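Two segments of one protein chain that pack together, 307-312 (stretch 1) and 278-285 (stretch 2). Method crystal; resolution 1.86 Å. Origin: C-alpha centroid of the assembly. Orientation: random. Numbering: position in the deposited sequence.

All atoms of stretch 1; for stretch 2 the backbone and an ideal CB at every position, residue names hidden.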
# COMPACT_ATOMS: atom_id res chain seq x y z
N VAL B 307 -8.19 9.84 -7.52
CA VAL B 307 -7.49 8.75 -8.20
C VAL B 307 -6.94 9.32 -9.50
O VAL B 307 -7.70 9.92 -10.25
CB VAL B 307 -8.48 7.58 -8.53
CG1 VAL B 307 -7.79 6.55 -9.40
CG2 VAL B 307 -8.96 6.93 -7.20
N VAL B 308 -5.67 9.07 -9.71
CA VAL B 308 -4.94 9.52 -10.91
C VAL B 308 -4.38 8.29 -11.57
O VAL B 308 -3.75 7.47 -10.93
CB VAL B 308 -3.78 10.44 -10.57
CG1 VAL B 308 -2.98 10.80 -11.87
CG2 VAL B 308 -4.29 11.66 -9.85
N THR B 309 -4.73 8.13 -12.88
CA THR B 309 -4.10 7.17 -13.73
C THR B 309 -3.26 7.93 -14.77
O THR B 309 -3.60 9.05 -15.12
CB THR B 309 -5.14 6.20 -14.39
OG1 THR B 309 -6.17 6.92 -15.02
CG2 THR B 309 -5.81 5.29 -13.29
N ALA B 310 -2.17 7.30 -15.20
CA ALA B 310 -1.11 8.01 -15.90
C ALA B 310 -1.29 7.93 -17.42
O ALA B 310 -0.55 7.23 -18.15
CB ALA B 310 0.27 7.55 -15.42
N HIS B 311 -2.35 8.58 -17.85
CA HIS B 311 -2.85 8.57 -19.23
C HIS B 311 -2.98 7.16 -19.80
O HIS B 311 -2.28 6.74 -20.76
CB HIS B 311 -2.01 9.45 -20.14
CG HIS B 311 -2.76 9.90 -21.36
ND1 HIS B 311 -2.56 11.13 -21.93
CD2 HIS B 311 -3.80 9.33 -22.03
CE1 HIS B 311 -3.45 11.30 -22.91
NE2 HIS B 311 -4.20 10.22 -23.00
N GLN B 312 -3.81 6.40 -19.09
CA GLN B 312 -4.04 4.99 -19.22
C GLN B 312 -5.34 4.68 -19.94
O GLN B 312 -5.66 3.52 -20.21
CB GLN B 312 -4.08 4.43 -17.76
CG GLN B 312 -3.93 2.97 -17.62
CD GLN B 312 -4.18 2.44 -16.23
OE1 GLN B 312 -3.68 2.98 -15.25
NE2 GLN B 312 -4.90 1.35 -16.16
N UNK B 278 0.95 19.03 -16.72
CA UNK B 278 2.37 18.83 -16.94
C UNK B 278 2.76 17.38 -17.44
O UNK B 278 3.95 17.06 -17.43
CB UNK B 278 3.10 19.14 -15.63
N UNK B 279 1.81 16.54 -17.90
CA UNK B 279 2.04 15.10 -17.98
C UNK B 279 3.21 14.53 -18.82
O UNK B 279 3.84 13.56 -18.41
CB UNK B 279 0.75 14.48 -18.52
N UNK B 280 3.51 15.08 -20.00
CA UNK B 280 4.57 14.48 -20.82
C UNK B 280 5.94 14.47 -20.11
O UNK B 280 6.75 13.55 -20.33
CB UNK B 280 4.68 15.24 -22.14
N UNK B 281 6.16 15.42 -19.20
CA UNK B 281 7.34 15.43 -18.33
C UNK B 281 7.28 14.53 -17.09
O UNK B 281 8.27 14.41 -16.37
CB UNK B 281 7.59 16.87 -17.87
N UNK B 282 6.13 13.92 -16.81
CA UNK B 282 5.88 13.26 -15.51
C UNK B 282 5.47 11.81 -15.73
O UNK B 282 6.03 10.92 -15.15
CB UNK B 282 4.80 14.00 -14.72
N UNK B 283 4.45 11.64 -16.54
CA UNK B 283 3.87 10.37 -16.79
C UNK B 283 4.75 9.43 -17.62
O UNK B 283 5.76 9.80 -18.16
CB UNK B 283 2.52 10.58 -17.49
N UNK B 284 4.32 8.18 -17.64
CA UNK B 284 4.91 7.10 -18.40
C UNK B 284 6.26 6.70 -17.92
O UNK B 284 7.00 6.09 -18.67
CB UNK B 284 5.00 7.49 -19.88
N UNK B 285 6.61 7.05 -16.71
CA UNK B 285 7.89 6.71 -16.13
C UNK B 285 7.68 6.38 -14.66
O UNK B 285 6.85 6.99 -14.04
CB UNK B 285 8.90 7.85 -16.31

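Position 278 has no atom of stretch 1 within 5.5 Å of its ideal CB, and its CA-to-CB bond is out of reach of the other segment. The visible atoms set no preference; the deposited residue is Glu-278, which makes no contact.

Position 279 has phi/psi of -58/-39, and its CA-to-CB bond points toward stretch 1. The ideal CB is still too far for direct packing, so only a long side chain could bridge the gap. What lies across it is the imidazole of His-311, whose ND1 is available as a donor. Glutamate or glutamine would suit, as would another long side chain ending in an acceptor. The residue is Glu-279, extended at chi2 (179°, t), and His-311 ND1 donates to Glu-279 OE2 in a hydrogen bond of 2.6 Å. The N-H...acceptor angle of 169° is nearly linear, and the oxygen lies near the imidazole plane, at the ring edge, where an in-plane N-H points.

Positions 280, 281 and 282 all direct their CA-to-CB bonds out of reach, so many side chains are compatible. They are Ala-280, Asp-281 and Ile-282. Their backbone contributes to the turn: Ile-282 N donates to Glu-279 O at 2.8 Å, and the next amide, at 283, also donates to that oxygen.

Position 283 points toward stretch 1, and its ideal CB is 4.3 Å from Ala-310 CB and 5.3 Å from His-311 N. Beyond the small alanine side chain, the surface extends to the methyls of Val-308. A broad apolar group would suit: leucine or methionine could cover part of it, an aromatic ring more. The residue is Phe-283, with chi1 at -72° (m). Ala-310 CA lies 3.8 Å from the centroid of the Phe-283 ring and 18° off its normal, a CH-pi contact over one face. Ala-310 CB approaches Phe-283 CG at 3.9 Å, while Phe-283 CZ reaches Val-308 CG1 at 4.1 Å.

Position 284 has positive phi (69/18), which glycine or asparagine often adopts, yet other residues can occupy it. Its CA-to-CB bond runs sideways, so contact requires a side chain long enough to reach back to Ala-310 and His-311. A large apolar or aromatic residue could do so. It is Phe-284, whose ring end comes nearer: CZ lies 3.7 Å from His-311 CB, and CE1 lies 3.5 Å from Ala-310 O.

Position 285 is again out of reach, leaving its choice open here; Glu-285 makes no contact with stretch 1.

Stretch 2 (278-285) EEADIFFE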
# COMPACT_ATOMS: atom_id res chain seq x y z
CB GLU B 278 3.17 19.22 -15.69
CG GLU B 278 2.63 20.45 -14.98
CD GLU B 278 2.73 21.72 -15.81
OE1 GLU B 278 3.35 21.68 -16.90
OE2 GLU B 278 2.19 22.76 -15.38
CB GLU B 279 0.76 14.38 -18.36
CG GLU B 279 0.38 14.46 -19.81
CD GLU B 279 -0.88 13.71 -20.09
OE1 GLU B 279 -1.89 14.01 -19.45
OE2 GLU B 279 -0.88 12.85 -20.97
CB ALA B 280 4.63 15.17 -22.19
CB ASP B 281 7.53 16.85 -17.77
CG ASP B 281 8.11 17.80 -18.79
OD1 ASP B 281 9.16 17.43 -19.37
OD2 ASP B 281 7.54 18.90 -19.00
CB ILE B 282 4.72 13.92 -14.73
CG1 ILE B 282 4.92 15.44 -14.56
CG2 ILE B 282 4.53 13.24 -13.35
CD1 ILE B 282 5.97 15.84 -13.55
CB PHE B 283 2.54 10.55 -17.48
CG PHE B 283 1.40 11.10 -16.61
CD1 PHE B 283 1.53 11.43 -15.27
CD2 PHE B 283 0.12 11.18 -17.17
CE1 PHE B 283 0.41 11.89 -14.55
CE2 PHE B 283 -0.96 11.65 -16.49
CZ PHE B 283 -0.83 11.96 -15.16
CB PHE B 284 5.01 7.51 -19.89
CG PHE B 284 3.77 8.17 -20.40
CD1 PHE B 284 2.61 7.45 -20.50
CD2 PHE B 284 3.77 9.52 -20.72
CE1 PHE B 284 1.46 8.06 -20.93
CE2 PHE B 284 2.63 10.15 -21.15
CZ PHE B 284 1.48 9.41 -21.28
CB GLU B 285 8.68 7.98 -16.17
CG GLU B 285 10.14 7.83 -15.77
CD GLU B 285 11.08 7.83 -16.96
OE1 GLU B 285 10.60 7.57 -18.10
OE2 GLU B 285 12.28 8.14 -16.75
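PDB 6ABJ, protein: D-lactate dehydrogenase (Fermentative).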